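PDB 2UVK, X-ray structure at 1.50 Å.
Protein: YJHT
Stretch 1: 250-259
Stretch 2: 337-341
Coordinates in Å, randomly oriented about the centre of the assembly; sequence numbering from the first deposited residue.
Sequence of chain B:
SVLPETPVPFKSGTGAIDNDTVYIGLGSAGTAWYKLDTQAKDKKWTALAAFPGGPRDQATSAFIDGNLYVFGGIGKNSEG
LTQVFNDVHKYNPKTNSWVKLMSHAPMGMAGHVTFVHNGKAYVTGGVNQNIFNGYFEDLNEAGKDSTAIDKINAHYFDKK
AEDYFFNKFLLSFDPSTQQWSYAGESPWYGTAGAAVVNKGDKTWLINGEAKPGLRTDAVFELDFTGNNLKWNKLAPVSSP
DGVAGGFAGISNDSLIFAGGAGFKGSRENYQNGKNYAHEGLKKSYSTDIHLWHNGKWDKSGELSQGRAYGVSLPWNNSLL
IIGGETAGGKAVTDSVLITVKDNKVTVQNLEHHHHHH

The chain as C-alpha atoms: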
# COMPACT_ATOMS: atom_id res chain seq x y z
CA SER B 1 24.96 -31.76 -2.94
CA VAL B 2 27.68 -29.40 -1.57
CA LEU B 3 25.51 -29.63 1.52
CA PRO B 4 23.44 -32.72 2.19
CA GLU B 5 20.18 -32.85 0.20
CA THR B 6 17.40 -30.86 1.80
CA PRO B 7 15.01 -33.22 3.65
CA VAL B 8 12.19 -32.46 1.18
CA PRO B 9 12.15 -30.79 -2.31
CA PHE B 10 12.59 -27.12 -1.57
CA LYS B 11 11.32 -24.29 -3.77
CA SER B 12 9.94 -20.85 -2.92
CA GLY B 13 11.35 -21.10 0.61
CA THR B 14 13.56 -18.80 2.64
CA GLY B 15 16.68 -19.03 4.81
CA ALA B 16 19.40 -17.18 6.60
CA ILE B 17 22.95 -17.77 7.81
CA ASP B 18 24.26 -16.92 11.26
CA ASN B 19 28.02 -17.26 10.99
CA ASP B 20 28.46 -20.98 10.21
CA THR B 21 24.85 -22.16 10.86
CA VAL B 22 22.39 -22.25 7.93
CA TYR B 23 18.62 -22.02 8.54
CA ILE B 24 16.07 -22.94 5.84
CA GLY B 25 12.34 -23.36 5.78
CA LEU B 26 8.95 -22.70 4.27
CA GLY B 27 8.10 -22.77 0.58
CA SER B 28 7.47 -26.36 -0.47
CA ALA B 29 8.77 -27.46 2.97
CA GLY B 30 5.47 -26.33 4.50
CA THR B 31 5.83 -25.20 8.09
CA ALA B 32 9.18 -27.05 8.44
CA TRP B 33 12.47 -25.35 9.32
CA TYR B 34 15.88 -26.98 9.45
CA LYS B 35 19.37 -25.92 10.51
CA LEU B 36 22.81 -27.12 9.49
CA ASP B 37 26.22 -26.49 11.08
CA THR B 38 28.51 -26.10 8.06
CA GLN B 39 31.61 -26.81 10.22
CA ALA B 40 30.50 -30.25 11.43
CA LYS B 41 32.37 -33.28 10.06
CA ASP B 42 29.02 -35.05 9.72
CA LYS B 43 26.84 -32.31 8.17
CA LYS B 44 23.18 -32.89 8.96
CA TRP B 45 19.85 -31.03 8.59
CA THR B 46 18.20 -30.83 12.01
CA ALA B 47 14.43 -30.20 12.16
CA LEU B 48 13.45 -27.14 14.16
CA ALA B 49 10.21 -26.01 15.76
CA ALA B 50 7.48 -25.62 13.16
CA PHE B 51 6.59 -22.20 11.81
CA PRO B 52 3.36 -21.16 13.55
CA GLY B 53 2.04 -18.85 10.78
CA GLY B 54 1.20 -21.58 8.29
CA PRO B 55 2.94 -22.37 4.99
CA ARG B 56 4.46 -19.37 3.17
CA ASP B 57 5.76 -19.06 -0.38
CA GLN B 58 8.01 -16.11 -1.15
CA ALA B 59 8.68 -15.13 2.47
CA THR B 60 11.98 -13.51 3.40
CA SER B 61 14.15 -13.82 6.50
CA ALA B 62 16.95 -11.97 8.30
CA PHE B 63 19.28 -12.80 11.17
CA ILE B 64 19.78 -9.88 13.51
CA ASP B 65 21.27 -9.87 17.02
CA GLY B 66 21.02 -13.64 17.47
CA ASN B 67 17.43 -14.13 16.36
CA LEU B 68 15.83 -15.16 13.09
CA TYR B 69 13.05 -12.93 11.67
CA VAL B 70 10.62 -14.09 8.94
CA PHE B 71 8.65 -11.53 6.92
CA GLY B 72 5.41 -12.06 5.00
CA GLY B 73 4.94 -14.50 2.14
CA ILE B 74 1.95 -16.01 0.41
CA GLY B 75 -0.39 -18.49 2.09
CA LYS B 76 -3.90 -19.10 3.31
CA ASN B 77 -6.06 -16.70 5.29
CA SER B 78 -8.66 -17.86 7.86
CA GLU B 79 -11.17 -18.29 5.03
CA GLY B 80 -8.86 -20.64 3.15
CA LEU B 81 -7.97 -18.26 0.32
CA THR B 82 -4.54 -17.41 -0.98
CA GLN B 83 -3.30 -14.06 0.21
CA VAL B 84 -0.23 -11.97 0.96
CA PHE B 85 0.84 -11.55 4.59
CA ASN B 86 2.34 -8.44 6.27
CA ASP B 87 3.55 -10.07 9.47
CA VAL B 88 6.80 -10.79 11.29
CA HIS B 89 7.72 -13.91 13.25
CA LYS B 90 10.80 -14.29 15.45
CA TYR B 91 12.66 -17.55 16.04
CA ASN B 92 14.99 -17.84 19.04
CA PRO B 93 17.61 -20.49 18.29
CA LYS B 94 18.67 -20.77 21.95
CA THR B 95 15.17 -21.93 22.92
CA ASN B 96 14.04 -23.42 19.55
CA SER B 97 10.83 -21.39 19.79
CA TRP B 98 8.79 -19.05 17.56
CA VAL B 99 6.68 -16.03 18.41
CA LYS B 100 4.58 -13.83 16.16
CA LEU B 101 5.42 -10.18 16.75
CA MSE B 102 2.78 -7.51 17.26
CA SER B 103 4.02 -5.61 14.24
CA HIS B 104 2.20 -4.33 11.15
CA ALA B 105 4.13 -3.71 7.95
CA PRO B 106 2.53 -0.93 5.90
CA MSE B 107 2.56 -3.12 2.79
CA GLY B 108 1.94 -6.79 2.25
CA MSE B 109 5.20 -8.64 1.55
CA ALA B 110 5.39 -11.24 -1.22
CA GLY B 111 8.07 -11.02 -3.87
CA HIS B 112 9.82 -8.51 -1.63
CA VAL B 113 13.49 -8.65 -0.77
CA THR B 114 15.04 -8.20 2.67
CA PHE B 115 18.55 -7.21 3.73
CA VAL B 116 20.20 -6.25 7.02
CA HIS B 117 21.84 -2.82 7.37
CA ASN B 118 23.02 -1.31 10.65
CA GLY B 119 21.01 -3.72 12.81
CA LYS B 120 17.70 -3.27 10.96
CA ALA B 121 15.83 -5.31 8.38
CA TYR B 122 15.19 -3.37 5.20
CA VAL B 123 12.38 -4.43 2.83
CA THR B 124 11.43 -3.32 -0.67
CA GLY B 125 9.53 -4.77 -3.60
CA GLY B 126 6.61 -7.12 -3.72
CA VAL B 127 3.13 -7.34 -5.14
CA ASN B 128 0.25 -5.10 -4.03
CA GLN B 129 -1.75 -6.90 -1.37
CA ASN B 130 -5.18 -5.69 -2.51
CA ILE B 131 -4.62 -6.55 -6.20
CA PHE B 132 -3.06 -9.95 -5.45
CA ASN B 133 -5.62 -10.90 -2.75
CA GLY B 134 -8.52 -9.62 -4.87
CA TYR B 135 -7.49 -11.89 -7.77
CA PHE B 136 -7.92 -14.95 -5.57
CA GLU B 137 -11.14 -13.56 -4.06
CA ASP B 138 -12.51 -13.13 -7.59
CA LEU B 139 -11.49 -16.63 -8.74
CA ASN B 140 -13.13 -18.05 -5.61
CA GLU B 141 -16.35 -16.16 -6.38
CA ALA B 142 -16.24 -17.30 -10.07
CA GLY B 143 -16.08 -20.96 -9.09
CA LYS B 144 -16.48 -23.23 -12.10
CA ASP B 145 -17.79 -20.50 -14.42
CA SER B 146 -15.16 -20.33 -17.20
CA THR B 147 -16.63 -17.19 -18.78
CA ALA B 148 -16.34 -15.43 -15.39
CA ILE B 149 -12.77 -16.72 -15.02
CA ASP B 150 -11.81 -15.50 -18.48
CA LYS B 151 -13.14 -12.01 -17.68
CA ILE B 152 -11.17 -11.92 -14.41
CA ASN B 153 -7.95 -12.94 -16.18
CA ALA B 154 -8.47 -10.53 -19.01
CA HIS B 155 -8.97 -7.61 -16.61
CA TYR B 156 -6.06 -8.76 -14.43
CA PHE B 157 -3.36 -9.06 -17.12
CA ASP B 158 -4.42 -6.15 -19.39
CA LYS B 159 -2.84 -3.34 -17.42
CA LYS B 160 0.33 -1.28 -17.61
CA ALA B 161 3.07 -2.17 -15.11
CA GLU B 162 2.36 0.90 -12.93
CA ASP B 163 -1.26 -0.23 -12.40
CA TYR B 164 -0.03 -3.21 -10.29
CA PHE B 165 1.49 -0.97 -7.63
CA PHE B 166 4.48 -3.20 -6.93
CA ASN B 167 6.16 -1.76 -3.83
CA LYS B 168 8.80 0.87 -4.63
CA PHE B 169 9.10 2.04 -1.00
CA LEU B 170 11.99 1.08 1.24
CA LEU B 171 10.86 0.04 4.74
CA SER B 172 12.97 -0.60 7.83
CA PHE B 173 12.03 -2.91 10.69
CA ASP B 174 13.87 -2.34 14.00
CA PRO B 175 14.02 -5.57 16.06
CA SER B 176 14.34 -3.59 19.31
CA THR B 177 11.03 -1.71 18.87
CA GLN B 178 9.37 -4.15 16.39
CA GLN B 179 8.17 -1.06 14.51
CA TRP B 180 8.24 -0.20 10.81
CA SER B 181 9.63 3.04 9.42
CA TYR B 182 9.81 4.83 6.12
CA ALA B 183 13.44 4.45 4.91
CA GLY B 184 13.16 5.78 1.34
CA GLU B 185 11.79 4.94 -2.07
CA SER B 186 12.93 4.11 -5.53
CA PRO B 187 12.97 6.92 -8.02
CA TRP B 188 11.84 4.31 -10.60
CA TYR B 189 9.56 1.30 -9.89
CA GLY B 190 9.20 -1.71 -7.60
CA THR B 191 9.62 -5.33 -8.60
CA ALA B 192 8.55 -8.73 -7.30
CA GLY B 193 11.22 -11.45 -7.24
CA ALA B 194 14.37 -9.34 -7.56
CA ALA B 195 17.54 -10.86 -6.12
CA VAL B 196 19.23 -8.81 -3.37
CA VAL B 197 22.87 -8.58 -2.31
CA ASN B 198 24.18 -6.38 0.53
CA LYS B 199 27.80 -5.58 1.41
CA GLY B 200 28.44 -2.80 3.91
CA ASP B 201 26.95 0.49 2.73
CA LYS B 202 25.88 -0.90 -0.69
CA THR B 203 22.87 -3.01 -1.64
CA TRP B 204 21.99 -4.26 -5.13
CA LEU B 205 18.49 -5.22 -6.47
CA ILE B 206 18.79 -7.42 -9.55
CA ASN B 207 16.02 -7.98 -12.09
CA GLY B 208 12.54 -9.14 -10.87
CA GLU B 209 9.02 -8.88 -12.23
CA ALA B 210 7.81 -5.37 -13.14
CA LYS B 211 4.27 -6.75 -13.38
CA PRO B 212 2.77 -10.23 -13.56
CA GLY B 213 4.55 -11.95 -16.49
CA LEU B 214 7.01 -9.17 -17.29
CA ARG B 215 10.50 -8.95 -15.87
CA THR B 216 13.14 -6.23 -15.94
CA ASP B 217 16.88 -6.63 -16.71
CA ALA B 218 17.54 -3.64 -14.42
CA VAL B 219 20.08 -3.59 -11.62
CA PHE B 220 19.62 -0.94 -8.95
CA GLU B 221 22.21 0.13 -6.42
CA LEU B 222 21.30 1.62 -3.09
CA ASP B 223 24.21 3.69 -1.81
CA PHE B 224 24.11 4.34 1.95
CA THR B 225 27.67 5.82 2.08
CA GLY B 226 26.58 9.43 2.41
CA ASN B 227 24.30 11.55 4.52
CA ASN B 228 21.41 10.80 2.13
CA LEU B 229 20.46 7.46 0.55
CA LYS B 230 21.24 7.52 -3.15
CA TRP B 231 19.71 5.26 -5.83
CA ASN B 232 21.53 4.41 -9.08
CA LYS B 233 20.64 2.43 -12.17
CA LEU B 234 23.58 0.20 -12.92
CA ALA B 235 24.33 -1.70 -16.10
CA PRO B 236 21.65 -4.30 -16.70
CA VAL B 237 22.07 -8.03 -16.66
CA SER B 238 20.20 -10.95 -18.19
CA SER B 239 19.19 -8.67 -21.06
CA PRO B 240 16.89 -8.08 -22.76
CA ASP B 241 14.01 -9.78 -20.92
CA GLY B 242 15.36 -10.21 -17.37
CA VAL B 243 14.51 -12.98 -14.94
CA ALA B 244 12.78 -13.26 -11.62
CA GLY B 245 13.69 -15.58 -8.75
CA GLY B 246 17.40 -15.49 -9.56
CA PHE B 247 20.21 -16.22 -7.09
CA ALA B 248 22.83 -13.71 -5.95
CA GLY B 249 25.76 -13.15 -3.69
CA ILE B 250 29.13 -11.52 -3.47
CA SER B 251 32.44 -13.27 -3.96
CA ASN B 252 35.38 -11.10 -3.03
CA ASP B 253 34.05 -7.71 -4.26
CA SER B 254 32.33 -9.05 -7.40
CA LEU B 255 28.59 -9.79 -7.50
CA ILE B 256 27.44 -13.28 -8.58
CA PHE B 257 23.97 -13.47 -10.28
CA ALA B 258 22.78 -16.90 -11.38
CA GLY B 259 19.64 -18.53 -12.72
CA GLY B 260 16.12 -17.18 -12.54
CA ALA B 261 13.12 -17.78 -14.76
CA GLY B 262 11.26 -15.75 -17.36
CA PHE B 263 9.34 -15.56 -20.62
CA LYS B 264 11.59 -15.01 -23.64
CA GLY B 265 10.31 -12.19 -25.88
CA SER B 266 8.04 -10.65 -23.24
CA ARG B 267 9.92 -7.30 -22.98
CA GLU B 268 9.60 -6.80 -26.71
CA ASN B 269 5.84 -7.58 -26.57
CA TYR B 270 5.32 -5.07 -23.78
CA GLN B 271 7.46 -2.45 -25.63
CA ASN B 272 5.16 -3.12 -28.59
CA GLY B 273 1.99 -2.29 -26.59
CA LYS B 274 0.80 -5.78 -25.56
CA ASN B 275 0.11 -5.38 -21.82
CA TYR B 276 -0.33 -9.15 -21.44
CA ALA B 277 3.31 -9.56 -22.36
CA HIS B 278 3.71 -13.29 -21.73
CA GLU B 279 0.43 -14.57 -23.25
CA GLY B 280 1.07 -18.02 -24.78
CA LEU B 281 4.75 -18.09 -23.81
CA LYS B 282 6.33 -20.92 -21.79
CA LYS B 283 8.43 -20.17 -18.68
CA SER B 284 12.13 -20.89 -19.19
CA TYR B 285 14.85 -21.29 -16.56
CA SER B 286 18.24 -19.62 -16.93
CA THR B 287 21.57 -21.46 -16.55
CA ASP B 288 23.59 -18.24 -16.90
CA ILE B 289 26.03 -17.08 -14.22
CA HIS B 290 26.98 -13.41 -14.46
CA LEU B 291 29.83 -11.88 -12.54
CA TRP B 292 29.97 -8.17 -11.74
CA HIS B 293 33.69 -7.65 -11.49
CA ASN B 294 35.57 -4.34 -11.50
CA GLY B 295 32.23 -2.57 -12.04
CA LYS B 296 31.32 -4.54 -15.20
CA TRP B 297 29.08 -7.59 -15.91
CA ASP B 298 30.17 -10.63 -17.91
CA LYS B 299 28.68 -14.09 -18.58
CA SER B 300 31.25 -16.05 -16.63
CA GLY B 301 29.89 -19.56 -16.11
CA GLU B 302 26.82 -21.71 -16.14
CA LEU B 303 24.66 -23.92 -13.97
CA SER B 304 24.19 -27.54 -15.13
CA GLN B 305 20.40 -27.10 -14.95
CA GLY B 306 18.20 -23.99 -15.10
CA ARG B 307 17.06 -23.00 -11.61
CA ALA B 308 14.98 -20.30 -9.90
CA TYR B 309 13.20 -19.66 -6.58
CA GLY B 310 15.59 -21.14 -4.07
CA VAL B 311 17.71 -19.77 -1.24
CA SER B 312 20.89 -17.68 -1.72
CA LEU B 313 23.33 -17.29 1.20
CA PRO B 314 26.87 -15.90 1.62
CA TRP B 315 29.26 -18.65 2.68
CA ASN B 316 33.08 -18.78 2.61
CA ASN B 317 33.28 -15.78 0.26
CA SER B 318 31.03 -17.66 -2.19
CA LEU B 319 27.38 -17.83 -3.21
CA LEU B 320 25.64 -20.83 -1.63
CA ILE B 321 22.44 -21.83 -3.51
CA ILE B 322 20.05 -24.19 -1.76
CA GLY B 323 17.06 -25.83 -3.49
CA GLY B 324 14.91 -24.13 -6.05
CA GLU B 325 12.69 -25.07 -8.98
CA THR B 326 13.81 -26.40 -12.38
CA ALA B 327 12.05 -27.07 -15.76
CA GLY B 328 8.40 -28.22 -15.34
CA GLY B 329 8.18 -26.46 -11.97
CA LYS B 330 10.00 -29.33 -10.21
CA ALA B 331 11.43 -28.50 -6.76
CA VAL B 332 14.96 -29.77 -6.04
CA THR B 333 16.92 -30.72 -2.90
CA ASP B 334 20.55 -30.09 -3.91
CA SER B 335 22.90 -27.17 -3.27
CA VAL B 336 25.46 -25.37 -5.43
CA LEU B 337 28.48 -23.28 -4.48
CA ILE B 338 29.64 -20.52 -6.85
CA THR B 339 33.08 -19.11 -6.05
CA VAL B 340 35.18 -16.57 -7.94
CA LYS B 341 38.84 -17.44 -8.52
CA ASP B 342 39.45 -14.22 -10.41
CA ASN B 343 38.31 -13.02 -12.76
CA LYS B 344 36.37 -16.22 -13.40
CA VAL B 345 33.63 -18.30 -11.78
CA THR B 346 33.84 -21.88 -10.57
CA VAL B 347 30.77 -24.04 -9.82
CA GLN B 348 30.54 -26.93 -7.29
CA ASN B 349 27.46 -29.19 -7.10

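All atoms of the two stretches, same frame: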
# COMPACT_ATOMS: atom_id res chain seq x y z
N ILE B 250 27.93 -12.29 -3.18
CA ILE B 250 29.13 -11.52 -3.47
C ILE B 250 30.27 -12.47 -3.22
O ILE B 250 30.21 -13.28 -2.30
CB ILE B 250 29.17 -10.20 -2.64
CG1 ILE B 250 30.32 -9.31 -3.09
CG2 ILE B 250 29.20 -10.50 -1.15
CD1 ILE B 250 30.01 -7.82 -2.94
N SER B 251 31.27 -12.41 -4.08
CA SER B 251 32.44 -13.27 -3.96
C SER B 251 33.65 -12.38 -4.16
O SER B 251 33.92 -11.93 -5.27
CB SER B 251 32.40 -14.38 -5.00
OG SER B 251 33.37 -15.38 -4.73
N ASN B 252 34.34 -12.12 -3.06
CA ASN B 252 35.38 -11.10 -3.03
C ASN B 252 34.65 -9.75 -3.02
O ASN B 252 33.97 -9.44 -2.03
CB ASN B 252 36.33 -11.25 -4.23
N ASP B 253 34.78 -8.98 -4.10
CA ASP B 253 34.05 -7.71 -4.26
C ASP B 253 33.25 -7.69 -5.58
O ASP B 253 32.83 -6.64 -6.06
N SER B 254 33.03 -8.88 -6.13
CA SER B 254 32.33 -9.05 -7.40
C SER B 254 30.99 -9.72 -7.18
O SER B 254 30.93 -10.74 -6.52
CB SER B 254 33.18 -9.93 -8.30
OG SER B 254 34.52 -9.43 -8.31
N LEU B 255 29.92 -9.16 -7.73
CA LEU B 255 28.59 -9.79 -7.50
C LEU B 255 28.43 -11.03 -8.38
O LEU B 255 28.83 -11.03 -9.54
CB LEU B 255 27.43 -8.84 -7.80
CG LEU B 255 27.37 -7.42 -7.25
CD1 LEU B 255 26.15 -6.73 -7.86
CD2 LEU B 255 27.31 -7.38 -5.74
N ILE B 256 27.83 -12.09 -7.82
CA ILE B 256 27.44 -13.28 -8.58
C ILE B 256 25.91 -13.26 -8.74
O ILE B 256 25.20 -13.12 -7.74
CB ILE B 256 27.81 -14.57 -7.84
CG1 ILE B 256 29.30 -14.63 -7.57
CG2 ILE B 256 27.37 -15.79 -8.66
CD1 ILE B 256 29.67 -15.62 -6.50
N PHE B 257 25.44 -13.34 -9.98
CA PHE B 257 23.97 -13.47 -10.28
C PHE B 257 23.77 -14.68 -11.17
O PHE B 257 24.33 -14.76 -12.26
CB PHE B 257 23.43 -12.23 -10.99
CG PHE B 257 21.92 -12.26 -11.26
CD1 PHE B 257 21.03 -12.41 -10.23
CD2 PHE B 257 21.41 -12.06 -12.55
CE1 PHE B 257 19.64 -12.41 -10.46
CE2 PHE B 257 20.04 -12.07 -12.80
CZ PHE B 257 19.15 -12.27 -11.73
N ALA B 258 22.95 -15.62 -10.70
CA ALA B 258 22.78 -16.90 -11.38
C ALA B 258 21.31 -17.30 -11.47
O ALA B 258 20.54 -17.02 -10.58
CB ALA B 258 23.56 -18.00 -10.69
N GLY B 259 20.97 -17.95 -12.56
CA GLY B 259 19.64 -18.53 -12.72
C GLY B 259 18.51 -17.52 -12.80
O GLY B 259 18.70 -16.38 -13.23
N LEU B 337 27.60 -24.32 -4.96
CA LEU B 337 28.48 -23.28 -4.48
C LEU B 337 29.14 -22.61 -5.69
O LEU B 337 29.74 -23.29 -6.54
CB LEU B 337 29.52 -23.87 -3.53
CG LEU B 337 30.22 -22.86 -2.62
CD1 LEU B 337 29.29 -22.13 -1.65
CD2 LEU B 337 31.31 -23.62 -1.85
N ILE B 338 29.01 -21.30 -5.79
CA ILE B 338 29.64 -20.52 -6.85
C ILE B 338 30.71 -19.65 -6.20
O ILE B 338 30.41 -18.80 -5.37
CB ILE B 338 28.63 -19.67 -7.65
CG1 ILE B 338 27.48 -20.56 -8.15
CG2 ILE B 338 29.29 -19.01 -8.85
CD1 ILE B 338 26.35 -19.82 -8.86
N THR B 339 31.96 -19.89 -6.57
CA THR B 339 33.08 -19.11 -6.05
C THR B 339 33.77 -18.40 -7.21
O THR B 339 33.77 -18.90 -8.34
CB THR B 339 34.12 -19.99 -5.34
OG1 THR B 339 33.48 -21.02 -4.57
CG2 THR B 339 35.02 -19.13 -4.43
N VAL B 340 34.35 -17.23 -6.94
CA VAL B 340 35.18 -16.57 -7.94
C VAL B 340 36.65 -16.78 -7.59
O VAL B 340 37.09 -16.42 -6.50
CB VAL B 340 34.87 -15.05 -8.09
CG1 VAL B 340 33.41 -14.84 -8.50
CG2 VAL B 340 35.21 -14.30 -6.80
N LYS B 341 37.37 -17.43 -8.50
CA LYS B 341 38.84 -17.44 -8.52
C LYS B 341 39.14 -16.55 -9.71
O LYS B 341 39.01 -16.98 -10.86

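The contact between these two stretches is a packing of side chains between strands, fastened at one end by a single hydrogen bond. Strand 254-258 and strand 337-341 run in roughly opposite directions, at 144° to one another, and their axes come no closer than 8.8 Å. That spacing is too wide for backbone-to-backbone pairing but about right for side chains to fill the gap, and together the stretches bury 299 Å². Most of this area belongs to Val-340, Ile-338 and Ile-256.

Val-340 covers the most surface. Its CA-to-CB bond points toward the first stretch, and chi1 lies in the m well. CG1 lies 4.2 Å from CG1 of Ile-256, an apolar contact, and also 3.7 Å from CB of Ser-251; CG2 approaches OG of Ser-251 at 3.0 Å and CB of Asn-252 at 4.1 Å. A beta-branched residue suits this place twice over: it is at ease in an extended strand, and its short, forked side chain can touch both the strand and the turn without a long reach.

The backbone of the same residue supplies the polar link. N of Val-340 donates a hydrogen bond to OG of Ser-251 at 3.0 Å, with an N-H...acceptor angle of 153°. Ser-251 points toward the second stretch, and its t rotamer places the hydroxyl where it can receive this amide. Serine fits well here, since its side chain is short enough to occupy the narrow space between the two stretches and ends in an oxygen that can accept the N-H of Val-340. The backbone of the serine is also fixed by its own turn: it opens a type II' turn ending at Ser-254, in which N of Ser-251 donates to O of Ser-254 at 3.0 Å and N of Ser-254 donates to O of Ser-251 at 3.3 Å. The turn thus closes a small hairpin whose first strand presents Ser-251 and whose second carries Ile-256.

Farther from the turn the contact becomes apolar. Ile-338 and Ile-256 both point toward the opposing stretch, both adopt m for chi1 and t for chi2, and their CG2 methyls meet at 3.8 Å. Ile-256 also extends its CD1 to 3.5 Å from O of Ile-338, so that its side chain packs against backbone as well as side chain. CD1 of Ile-338, in turn, lies 3.8 Å from CB of Ala-258. Both isoleucines are buried, and their branched hydrocarbon side chains can fill the space between strands that do not pair directly; the small methyl of Ala-258 offers a close surface for the tip of Ile-338.

The alternation of a beta strand organizes this arrangement. Ile-256 and Ala-258 face the second stretch, while Leu-255 and Phe-257 point away; across from them, Ile-338 and Val-340 face inward, whereas Thr-339 and Lys-341 point away. Each strand therefore gives one face to the contact.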